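Putative TetR-family transcriptional regulator (Syntrophomonas wolfei subsp. wolfei, PDB 3LWJ) probably binds DNA as a dimeric transcriptional regulator of the TetR family, pairing a helix-turn-helix domain with an all-helical regulatory domain. Local coordinates at residues 130-135 / 156-161; 88-93 / 185-190; 69-74 / 97-102; 20-25 / 104-109. One frame throughout, in Å; residues are numbered along the deposited sequence. Where two conformers were deposited one is given.

Contact 1: residues 130-135 / 156-161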
# COMPACT_ATOMS: atom_id res chain seq x y z
N ARG A 130 -8.39 -4.86 -12.12
CA ARG A 130 -9.51 -5.80 -12.20
C ARG A 130 -10.34 -5.81 -10.92
O ARG A 130 -11.58 -5.74 -10.98
CB ARG A 130 -8.99 -7.22 -12.46
CG ARG A 130 -10.09 -8.26 -12.65
CD ARG A 130 -9.52 -9.51 -13.25
NE ARG A 130 -10.47 -10.63 -13.27
CZ ARG A 130 -10.11 -11.89 -13.48
NH1 ARG A 130 -8.83 -12.21 -13.69
NH2 ARG A 130 -11.03 -12.83 -13.48
N LEU A 131 -9.65 -5.88 -9.78
CA LEU A 131 -10.30 -5.77 -8.49
C LEU A 131 -10.99 -4.39 -8.33
O LEU A 131 -12.14 -4.31 -7.92
CB LEU A 131 -9.29 -6.01 -7.37
CG LEU A 131 -8.71 -7.41 -7.23
CD1 LEU A 131 -7.80 -7.37 -6.05
CD2 LEU A 131 -9.79 -8.55 -7.12
N LEU A 132 -10.28 -3.32 -8.68
CA LEU A 132 -10.86 -1.98 -8.58
C LEU A 132 -12.15 -1.79 -9.38
O LEU A 132 -13.13 -1.21 -8.86
CB LEU A 132 -9.84 -0.89 -8.97
CG LEU A 132 -8.71 -0.69 -7.94
CD1 LEU A 132 -7.50 0.03 -8.61
CD2 LEU A 132 -9.21 0.06 -6.71
N GLU A 133 -12.17 -2.30 -10.62
CA GLU A 133 -13.35 -2.25 -11.46
C GLU A 133 -14.49 -3.05 -10.82
O GLU A 133 -15.60 -2.58 -10.72
CB GLU A 133 -13.06 -2.77 -12.89
CG GLU A 133 -12.32 -1.77 -13.81
N PHE A 134 -14.21 -4.27 -10.36
CA PHE A 134 -15.24 -5.02 -9.65
C PHE A 134 -15.78 -4.27 -8.43
O PHE A 134 -16.98 -4.18 -8.23
CB PHE A 134 -14.68 -6.37 -9.18
CG PHE A 134 -15.71 -7.29 -8.61
CD1 PHE A 134 -16.80 -7.69 -9.39
CD2 PHE A 134 -15.62 -7.74 -7.29
CE1 PHE A 134 -17.77 -8.56 -8.88
CE2 PHE A 134 -16.58 -8.57 -6.76
CZ PHE A 134 -17.66 -8.99 -7.55
N TYR A 135 -14.88 -3.74 -7.59
CA TYR A 135 -15.33 -3.03 -6.40
C TYR A 135 -16.17 -1.82 -6.82
O TYR A 135 -17.17 -1.51 -6.18
CB TYR A 135 -14.15 -2.54 -5.54
CG TYR A 135 -13.22 -3.60 -4.95
CD1 TYR A 135 -13.62 -4.94 -4.83
CD2 TYR A 135 -11.96 -3.26 -4.48
CE1 TYR A 135 -12.78 -5.91 -4.28
CE2 TYR A 135 -11.11 -4.24 -3.88
CZ TYR A 135 -11.54 -5.55 -3.80
OH TYR A 135 -10.76 -6.53 -3.24
N ILE A 156 -13.32 5.40 -3.35
CA ILE A 156 -13.75 4.35 -2.42
C ILE A 156 -13.15 2.98 -2.77
O ILE A 156 -12.70 2.26 -1.87
CB ILE A 156 -15.28 4.23 -2.29
CG1 ILE A 156 -15.93 5.61 -1.97
CG2 ILE A 156 -15.63 3.23 -1.21
CD1 ILE A 156 -15.26 6.41 -0.92
N ALA A 157 -13.10 2.63 -4.04
CA ALA A 157 -12.57 1.33 -4.48
C ALA A 157 -11.07 1.28 -4.18
O ALA A 157 -10.56 0.29 -3.64
CB ALA A 157 -12.86 1.14 -5.97
N HIS A 158 -10.39 2.39 -4.45
CA HIS A 158 -8.99 2.52 -4.10
C HIS A 158 -8.76 2.42 -2.59
O HIS A 158 -7.81 1.76 -2.15
CB HIS A 158 -8.40 3.83 -4.64
CG HIS A 158 -8.07 3.79 -6.09
ND1 HIS A 158 -8.98 4.12 -7.08
CD2 HIS A 158 -6.91 3.50 -6.73
CE1 HIS A 158 -8.39 4.04 -8.26
NE2 HIS A 158 -7.14 3.65 -8.08
N SER A 159 -9.63 3.01 -1.77
CA SER A 159 -9.45 2.90 -0.32
C SER A 159 -9.62 1.50 0.20
O SER A 159 -8.88 1.09 1.12
CB SER A 159 -10.36 3.88 0.43
OG SER A 159 -11.72 3.48 0.49
N ILE A 160 -10.56 0.74 -0.39
CA ILE A 160 -10.77 -0.68 -0.04
C ILE A 160 -9.54 -1.49 -0.40
O ILE A 160 -8.95 -2.16 0.45
CB ILE A 160 -12.00 -1.28 -0.73
CG1 ILE A 160 -13.27 -0.52 -0.31
CG2 ILE A 160 -12.10 -2.76 -0.39
CD1 ILE A 160 -14.52 -0.87 -1.21
N LEU A 161 -9.08 -1.34 -1.64
CA LEU A 161 -7.90 -2.03 -2.08
C LEU A 161 -6.70 -1.66 -1.23
O LEU A 161 -5.96 -2.53 -0.80
CB LEU A 161 -7.58 -1.79 -3.56
CG LEU A 161 -6.44 -2.66 -4.13
CD1 LEU A 161 -6.61 -4.12 -3.77
CD2 LEU A 161 -6.33 -2.51 -5.64
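L132 meets A157, H158 and L161, reaching out from helix 118-144 to lie against helix 153-173. With CG anti to its own carbonyl carbon (chi1 -71°), the side chain leaves CB and puts CG 3.8 Å from CD2 of L161, the two leucines crossing at about a right angle. Beyond CG the branches part. CD1 touches the imidazole at NE2 of H158, 3.7 Å away. CD2 turns to A157 and H158: it rests 3.4 Å from O of A157 and touches the methyl of that alanine, while also standing over the middle of the H158 ring, a CH-pi contact with CD2 4.0 Å from the ring centroid and 12° off the normal. H158 is held at both nitrogens, ND1 by O of S154 and NE2 by NZ of K170 of the second subunit, which should keep that face steady beneath the leucine.

One turn on, Y135 packs its CB on CB of A157 at 3.9 Å, the pair whose CA atoms are nearest across the contact. O of A157 lies at the edge of the phenol ring, and CE2 of Y135 reaches CG2 of I160, 3.9 Å away. L131 adds a looser touch, its CD1 4.1 Å from CD1 of L161. No hydrogen bond spans the contact, so packing alone holds it.

The two helices, at 125° to each other, make a buried contact within the all-helical regulatory domain: helix 56-79 covers R130 and F134, helix 85-102 packs on Y135 and I160, and the second subunit lies against helix 153-173, consistent with the helical-bundle dimer interface of TetR regulators.

Contact 2: residues 88-93 / 185-190. With EDO (1,2-ethanediol), chain B.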
# COMPACT_ATOMS: atom_id res chain seq x y z
N ARG A 88 -23.43 -7.38 2.85
CA ARG A 88 -22.45 -7.67 1.80
C ARG A 88 -21.16 -6.82 1.92
O ARG A 88 -20.04 -7.32 1.74
CB ARG A 88 -23.06 -7.40 0.42
CG ARG A 88 -24.18 -8.33 -0.03
CD ARG A 88 -24.61 -7.94 -1.43
NE ARG A 88 -25.60 -8.86 -2.00
CZ ARG A 88 -25.93 -8.88 -3.29
NH1 ARG A 88 -25.37 -8.04 -4.15
NH2 ARG A 88 -26.83 -9.75 -3.71
N PHE A 89 -21.34 -5.53 2.21
CA PHE A 89 -20.24 -4.57 2.27
C PHE A 89 -19.19 -5.02 3.27
O PHE A 89 -18.00 -5.03 2.96
CB PHE A 89 -20.78 -3.18 2.65
CG PHE A 89 -19.78 -2.08 2.55
CD1 PHE A 89 -19.27 -1.71 1.32
CD2 PHE A 89 -19.34 -1.42 3.69
CE1 PHE A 89 -18.34 -0.71 1.22
CE2 PHE A 89 -18.41 -0.40 3.59
CZ PHE A 89 -17.91 -0.05 2.35
N ILE A 90 -19.64 -5.40 4.44
CA ILE A 90 -18.74 -5.89 5.47
C ILE A 90 -18.21 -7.26 5.16
O ILE A 90 -16.99 -7.46 5.15
CB ILE A 90 -19.40 -5.96 6.84
CG1 ILE A 90 -19.97 -4.59 7.21
CG2 ILE A 90 -18.40 -6.40 7.83
CD1 ILE A 90 -18.97 -3.42 7.05
N GLU A 91 -19.11 -8.22 4.97
CA GLU A 91 -18.68 -9.61 4.90
C GLU A 91 -17.82 -9.90 3.70
O GLU A 91 -16.98 -10.81 3.76
CB GLU A 91 -19.85 -10.60 4.86
CG GLU A 91 -20.32 -11.08 6.17
CD GLU A 91 -19.23 -11.54 7.11
OE1 GLU A 91 -18.46 -12.49 6.81
OE2 GLU A 91 -19.19 -10.94 8.20
N THR A 92 -18.03 -9.17 2.59
CA THR A 92 -17.17 -9.41 1.43
C THR A 92 -15.68 -9.08 1.75
O THR A 92 -14.79 -9.67 1.18
CB THR A 92 -17.61 -8.67 0.16
OG1 THR A 92 -17.87 -7.27 0.42
CG2 THR A 92 -18.87 -9.34 -0.44
N LYS A 93 -15.46 -8.17 2.69
CA LYS A 93 -14.07 -7.81 3.05
C LYS A 93 -13.46 -8.97 3.82
O LYS A 93 -12.37 -9.41 3.51
CB LYS A 93 -14.05 -6.50 3.83
CG LYS A 93 -14.76 -5.33 3.17
CD LYS A 93 -14.31 -5.08 1.76
CE LYS A 93 -15.24 -4.09 1.10
NZ LYS A 93 -16.55 -4.68 0.67
N MSE A 185 -9.13 -5.28 11.80
CA MSE A 185 -8.83 -3.92 11.35
C MSE A 185 -9.63 -3.58 10.11
O MSE A 185 -10.22 -2.50 10.01
CB MSE A 185 -7.34 -3.80 11.02
CG MSE A 185 -6.91 -2.44 10.42
SE MSE A 185 -5.05 -2.51 9.96
CE MSE A 185 -4.39 -2.59 11.76
N VAL A 186 -9.57 -4.48 9.14
CA VAL A 186 -10.19 -4.24 7.88
C VAL A 186 -11.71 -4.11 8.06
O VAL A 186 -12.32 -3.21 7.52
CB VAL A 186 -9.80 -5.31 6.87
CG1 VAL A 186 -10.67 -5.22 5.68
CG2 VAL A 186 -8.28 -5.19 6.44
N LEU A 187 -12.31 -4.98 8.85
CA LEU A 187 -13.77 -4.91 9.07
C LEU A 187 -14.17 -3.68 9.85
O LEU A 187 -15.18 -3.06 9.58
CB LEU A 187 -14.28 -6.15 9.83
CG LEU A 187 -13.99 -7.50 9.18
CD1 LEU A 187 -14.48 -8.66 10.12
CD2 LEU A 187 -14.56 -7.55 7.79
N SER A 188 -13.36 -3.32 10.82
CA SER A 188 -13.65 -2.13 11.61
C SER A 188 -13.62 -0.91 10.74
O SER A 188 -14.51 -0.09 10.82
CB SER A 188 -12.64 -1.94 12.75
OG SER A 188 -13.00 -0.79 13.52
N PHE A 189 -12.58 -0.77 9.90
CA PHE A 189 -12.54 0.38 9.00
C PHE A 189 -13.78 0.49 8.08
O PHE A 189 -14.34 1.61 7.85
CB PHE A 189 -11.27 0.36 8.13
CG PHE A 189 -11.42 1.16 6.88
CD1 PHE A 189 -11.39 2.54 6.94
CD2 PHE A 189 -11.67 0.56 5.65
CE1 PHE A 189 -11.58 3.30 5.80
CE2 PHE A 189 -11.80 1.33 4.49
CZ PHE A 189 -11.77 2.68 4.57
N HIS A 190 -14.18 -0.63 7.48
CA HIS A 190 -15.34 -0.61 6.56
C HIS A 190 -16.65 -0.28 7.28
O HIS A 190 -17.51 0.43 6.73
CB HIS A 190 -15.46 -1.91 5.77
CG HIS A 190 -14.39 -2.05 4.73
ND1 HIS A 190 -13.19 -2.66 5.00
CD2 HIS A 190 -14.33 -1.63 3.46
CE1 HIS A 190 -12.44 -2.63 3.91
NE2 HIS A 190 -13.10 -2.01 2.96
C1 EDO B . -16.92 -4.29 -3.70
O1 EDO B . -17.25 -5.71 -3.63
C2 EDO B . -16.70 -3.49 -2.42
O2 EDO B . -17.86 -3.37 -1.56
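K93 and H190 meet in the all-helical regulatory domain of the TetR fold, where helix 85-102 runs nearly antiparallel (162°) to helix 179-195, one of the helices touching the second subunit. The ethanediol beside K93 probably came from the crystallisation liquor, but it may mark part of the inner pocket in which this family commonly binds ligands.

The aliphatic stem of K93 is laid across the imidazole of H190. CG stands over the ring, 3.5 Å from its centroid and 4° off the normal, and CD and CE continue toward NE2. CD2 of F189 covers the other face, leaving H190 sandwiched. Its rotation is fixed by ND1, which donates to O of V186 at 2.7 Å. NE2 is buried without a polar partner, and the ammonium of K93 nearby would probably disfavour protonation there.

The lysine chain bends at chi2 and again at chi4 (-77°), which turns NZ back to its own helix. There it donates to O of F89 at 2.7 Å, in the carbonyl plane on a lone pair, and to OG1 of T92 at 2.9 Å; a weak bond to O2 of the ethanediol is the third. An alanine in place of K93 would probably open a gap over that face of H190 and leave O of F89 and OG1 of T92 without their ammonium partner.

F89 receives the edge of H190 on its face in an offset edge-to-face pair, centroids 5.7 Å apart. At the rim of the phenyl, CE2 of F89 lies 3.4 Å from O of H190. Farther along, CD2 of L187 rests 3.6 Å from O of I90.

Contact 3: residues 69-74 / 97-102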
# COMPACT_ATOMS: atom_id res chain seq x y z
N LYS A 69 -9.65 -14.04 -9.93
CA LYS A 69 -10.78 -14.83 -10.29
C LYS A 69 -11.40 -15.50 -9.06
O LYS A 69 -12.63 -15.58 -8.93
CB LYS A 69 -10.37 -15.89 -11.32
CG LYS A 69 -11.56 -16.64 -11.87
CD LYS A 69 -11.19 -17.71 -12.86
CE LYS A 69 -12.47 -18.36 -13.38
NZ LYS A 69 -12.18 -19.56 -14.17
N GLN A 70 -10.56 -16.00 -8.16
CA GLN A 70 -11.04 -16.63 -6.93
C GLN A 70 -11.70 -15.62 -5.95
O GLN A 70 -12.74 -15.91 -5.35
CB GLN A 70 -9.88 -17.37 -6.27
CG GLN A 70 -10.22 -18.25 -5.06
CD GLN A 70 -8.96 -18.75 -4.35
OE1 GLN A 70 -7.85 -18.65 -4.90
NE2 GLN A 70 -9.12 -19.24 -3.11
N ILE A 71 -11.09 -14.43 -5.82
CA ILE A 71 -11.67 -13.33 -5.03
C ILE A 71 -13.06 -12.93 -5.59
O ILE A 71 -14.06 -12.90 -4.86
CB ILE A 71 -10.71 -12.07 -5.03
CG1 ILE A 71 -9.38 -12.39 -4.32
CG2 ILE A 71 -11.37 -10.85 -4.38
CD1 ILE A 71 -8.31 -11.29 -4.46
N ILE A 72 -13.12 -12.68 -6.90
CA ILE A 72 -14.35 -12.18 -7.53
C ILE A 72 -15.48 -13.22 -7.51
O ILE A 72 -16.62 -12.86 -7.31
CB ILE A 72 -14.09 -11.67 -8.98
CG1 ILE A 72 -13.18 -10.44 -8.94
CG2 ILE A 72 -15.43 -11.37 -9.76
CD1 ILE A 72 -12.79 -9.98 -10.31
N SER A 73 -15.14 -14.49 -7.69
CA SER A 73 -16.16 -15.57 -7.69
C SER A 73 -16.65 -15.92 -6.28
O SER A 73 -17.84 -16.22 -6.09
CB SER A 73 -15.64 -16.82 -8.42
OG SER A 73 -14.55 -17.39 -7.73
N SER A 74 -15.78 -15.86 -5.29
CA SER A 74 -16.23 -16.03 -3.91
C SER A 74 -17.28 -14.98 -3.52
O SER A 74 -18.30 -15.28 -2.94
CB SER A 74 -15.05 -15.96 -2.96
OG SER A 74 -14.10 -16.95 -3.29
N MSE A 97 -10.28 -11.20 2.59
CA MSE A 97 -9.11 -11.37 3.47
C MSE A 97 -8.85 -12.90 3.64
O MSE A 97 -7.69 -13.35 3.72
CB MSE A 97 -9.28 -10.68 4.86
CG MSE A 97 -9.05 -9.05 5.01
SE MSE A 97 -8.12 -8.31 3.47
CE MSE A 97 -6.31 -8.22 4.18
N GLU A 98 -9.91 -13.70 3.66
CA GLU A 98 -9.72 -15.17 3.75
C GLU A 98 -9.12 -15.76 2.46
O GLU A 98 -8.34 -16.71 2.53
CB GLU A 98 -11.02 -15.92 4.09
CG GLU A 98 -11.70 -15.57 5.45
CD GLU A 98 -11.05 -16.17 6.71
OE1 GLU A 98 -10.03 -16.91 6.60
OE2 GLU A 98 -11.58 -15.88 7.83
N VAL A 99 -9.46 -15.23 1.29
CA VAL A 99 -8.83 -15.72 0.05
C VAL A 99 -7.32 -15.40 0.13
O VAL A 99 -6.49 -16.26 -0.19
CB VAL A 99 -9.48 -15.11 -1.23
CG1 VAL A 99 -8.76 -15.54 -2.46
CG2 VAL A 99 -10.95 -15.50 -1.33
N PHE A 100 -6.97 -14.19 0.57
CA PHE A 100 -5.57 -13.86 0.76
C PHE A 100 -4.89 -14.94 1.62
O PHE A 100 -3.85 -15.46 1.22
CB PHE A 100 -5.37 -12.48 1.42
CG PHE A 100 -5.74 -11.30 0.58
CD1 PHE A 100 -5.73 -11.34 -0.78
CD2 PHE A 100 -6.03 -10.10 1.18
CE1 PHE A 100 -6.03 -10.22 -1.54
CE2 PHE A 100 -6.33 -8.99 0.44
CZ PHE A 100 -6.34 -9.06 -0.95
N ALA A 101 -5.47 -15.27 2.77
CA ALA A 101 -4.89 -16.23 3.70
C ALA A 101 -4.76 -17.67 3.13
O ALA A 101 -3.81 -18.40 3.47
CB ALA A 101 -5.68 -16.25 5.02
N GLN A 102 -5.69 -18.06 2.27
CA GLN A 102 -5.62 -19.37 1.61
C GLN A 102 -4.50 -19.43 0.58
O GLN A 102 -4.05 -20.52 0.25
CB GLN A 102 -6.95 -19.73 0.95
CG GLN A 102 -7.98 -20.29 1.95
CD GLN A 102 -9.42 -20.03 1.53
OE1 GLN A 102 -9.72 -19.81 0.34
NE2 GLN A 102 -10.33 -20.03 2.52
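The amide of Q70 is covered on one face by V99, whose CG1 stands 3.7 Å from CD of Q70 and almost straight above it. Next to it the amide of Q102 lies nearly coplanar, the planes 15° apart, with OE1 of Q102 3.5 Å from NE2 of Q70, too long to count as a hydrogen bond. The third flat group, the F100 ring, has CE of the selenomethionine M97 in its plane at one edge, and its CE1 is approached by CD1 of I71 at 3.9 Å.

Here helix 56-79, which in the TetR fold leads from the DNA-binding domain into the regulatory domain, packs against helix 85-102 with their directions 144° apart. Q70 reaches across because CG is anti to the backbone N (chi1 -173°) and the chain stays extended beyond it, sliding past V99 in the opposite direction. At its tip, OE1 takes a hydrogen bond from ND2 of N103, an amide that also serves O of V99. An alanine at Q70 would probably leave ND2 of N103 without its OE1 partner and open a gap above CG1 of V99.

Deeper in, I71 carries the apolar side: behind it lies L131 of helix 118-144, while F100 backs onto L168 of helix 153-173. Toward the other end S74 was modelled in two conformers, so the approach of its OG to CG2 of V99 is doubtful. One methyl of the valine serves both Q70 and I71: besides covering the amide, CG1 of V99 lies 3.7 Å from CG1 of I71.

Contact 4: residues 20-25 / 104-109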
# COMPACT_ATOMS: atom_id res chain seq x y z
N CYS A 20 5.32 -24.68 -8.58
CA CYS A 20 6.80 -24.66 -8.55
C CYS A 20 7.39 -23.25 -8.63
O CYS A 20 8.38 -22.94 -7.97
CB CYS A 20 7.40 -25.50 -9.69
SG CYS A 20 7.05 -27.27 -9.58
N SER A 21 6.78 -22.41 -9.47
CA SER A 21 7.22 -21.03 -9.66
C SER A 21 7.02 -20.24 -8.36
O SER A 21 7.92 -19.52 -7.90
CB SER A 21 6.44 -20.36 -10.81
OG SER A 21 6.72 -20.95 -12.06
N LEU A 22 5.84 -20.40 -7.77
CA LEU A 22 5.54 -19.80 -6.48
C LEU A 22 6.60 -20.23 -5.47
O LEU A 22 7.22 -19.39 -4.82
CB LEU A 22 4.12 -20.18 -6.04
CG LEU A 22 3.23 -19.24 -5.26
CD1 LEU A 22 3.43 -17.77 -5.62
CD2 LEU A 22 1.75 -19.68 -5.49
N ASP A 23 6.85 -21.54 -5.36
CA ASP A 23 7.82 -22.03 -4.35
C ASP A 23 9.21 -21.43 -4.54
O ASP A 23 9.86 -21.06 -3.56
CB ASP A 23 7.94 -23.57 -4.37
CG ASP A 23 6.63 -24.28 -3.97
OD1 ASP A 23 5.70 -23.63 -3.47
OD2 ASP A 23 6.54 -25.50 -4.19
N LEU A 24 9.68 -21.38 -5.79
CA LEU A 24 11.00 -20.81 -6.10
C LEU A 24 11.06 -19.28 -5.83
O LEU A 24 12.08 -18.74 -5.37
CB LEU A 24 11.39 -21.11 -7.56
CG LEU A 24 11.94 -22.50 -7.92
CD1 LEU A 24 11.92 -22.67 -9.44
CD2 LEU A 24 13.36 -22.71 -7.40
N PHE A 25 9.96 -18.58 -6.12
CA PHE A 25 9.88 -17.15 -5.85
C PHE A 25 10.06 -16.89 -4.33
O PHE A 25 10.86 -16.05 -3.93
CB PHE A 25 8.53 -16.55 -6.33
CG PHE A 25 8.33 -16.53 -7.83
CD1 PHE A 25 9.37 -16.70 -8.71
CD2 PHE A 25 7.08 -16.25 -8.35
CE1 PHE A 25 9.17 -16.66 -10.06
CE2 PHE A 25 6.86 -16.21 -9.71
CZ PHE A 25 7.89 -16.43 -10.56
N GLU A 104 -1.33 -17.84 0.88
CA GLU A 104 -0.40 -17.10 1.71
C GLU A 104 0.90 -16.78 1.00
O GLU A 104 1.42 -15.67 1.11
CB GLU A 104 -0.10 -17.85 2.99
CG GLU A 104 0.73 -17.01 3.97
CD GLU A 104 0.71 -17.54 5.40
OE1 GLU A 104 -0.33 -18.05 5.86
OE2 GLU A 104 1.75 -17.42 6.08
N THR A 105 1.45 -17.76 0.28
CA THR A 105 2.74 -17.56 -0.34
C THR A 105 2.61 -16.52 -1.50
O THR A 105 3.47 -15.64 -1.66
CB THR A 105 3.32 -18.92 -0.74
OG1 THR A 105 2.41 -19.54 -1.64
CG2 THR A 105 3.52 -19.85 0.54
N LEU A 106 1.51 -16.58 -2.25
CA LEU A 106 1.23 -15.60 -3.30
C LEU A 106 0.97 -14.20 -2.73
O LEU A 106 1.44 -13.20 -3.30
CB LEU A 106 0.06 -16.06 -4.18
CG LEU A 106 -0.36 -15.14 -5.34
CD1 LEU A 106 0.84 -14.72 -6.20
CD2 LEU A 106 -1.45 -15.77 -6.17
N SER A 107 0.21 -14.14 -1.63
CA SER A 107 -0.01 -12.88 -0.91
C SER A 107 1.33 -12.29 -0.49
O SER A 107 1.55 -11.09 -0.60
CB SER A 107 -0.90 -13.11 0.34
OG SER A 107 -2.28 -13.39 -0.00
N GLU A 108 2.24 -13.12 -0.04
CA GLU A 108 3.58 -12.64 0.27
C GLU A 108 4.29 -12.04 -0.95
O GLU A 108 4.77 -10.91 -0.89
CB GLU A 108 4.44 -13.73 0.89
CG GLU A 108 5.50 -13.15 1.81
CD GLU A 108 6.46 -14.21 2.37
OE1 GLU A 108 5.98 -15.28 2.83
OE2 GLU A 108 7.68 -13.96 2.32
N ILE A 109 4.35 -12.78 -2.07
CA ILE A 109 4.99 -12.27 -3.28
C ILE A 109 4.33 -10.96 -3.71
O ILE A 109 5.02 -9.99 -3.93
CB ILE A 109 4.94 -13.27 -4.45
CG1 ILE A 109 5.76 -14.53 -4.17
CG2 ILE A 109 5.42 -12.60 -5.78
CD1 ILE A 109 7.21 -14.27 -3.87
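L22 drives into helix 104-113 between T105, L106 and I109. It crosses L106 at about a right angle, with CD1 of L22 4.0 Å from CD1 of L106 and against its backbone CA as well. The same methyl reaches CG1 of I109 at 4.2 Å. Against T105 the leucine lies obliquely: CG of L22 is 3.7 Å from OG1 of T105, a hydroxyl brought forward by its position between the backbone N and the carbonyl carbon (chi1 59°). A turn later F25 meets I109, but with CB rather than the ring, 3.6 Å from CD1 of I109. The phenyl itself lies back over its own helix, with O of S21 above one face toward the rim, and meets the ring of Y30.

No hydrogen bond joins the segments, whose axes approach to 9.9 Å at 55°. I26 extends the contact, touching T105, E108 and I109, while F67 of helix 56-79 packs on L106. This leucine-centred meeting of the first helix with a short helix is an interface between the DNA-binding and regulatory domains of the TetR fold, the kind of junction through which ligand-driven shifts are thought to reach the DNA-binding domain in relatives.

In the fold
Contacts 1, 2 and 3 form one continuous core, their centres 13 to 14 Å apart. CG2 of I160 in contact 1 packs 3.6 Å from NE2 of H190 in contact 2, and CD2 of L131 lies 3.9 Å from CG2 of I71 in contact 3. Helix 85-102 serves contacts 2 and 3. The ethanediol borders contacts 1 and 2, about 4 Å from the side chain of Y135 and weakly bonded to K93. Contact 4 lies toward the DNA-binding domain, its centre 16 Å from that of contact 3, which it touches through a probable hydrogen bond from OG of S107 to O of F100, 2.9 Å. Contacts 1 and 2 both touch the second subunit.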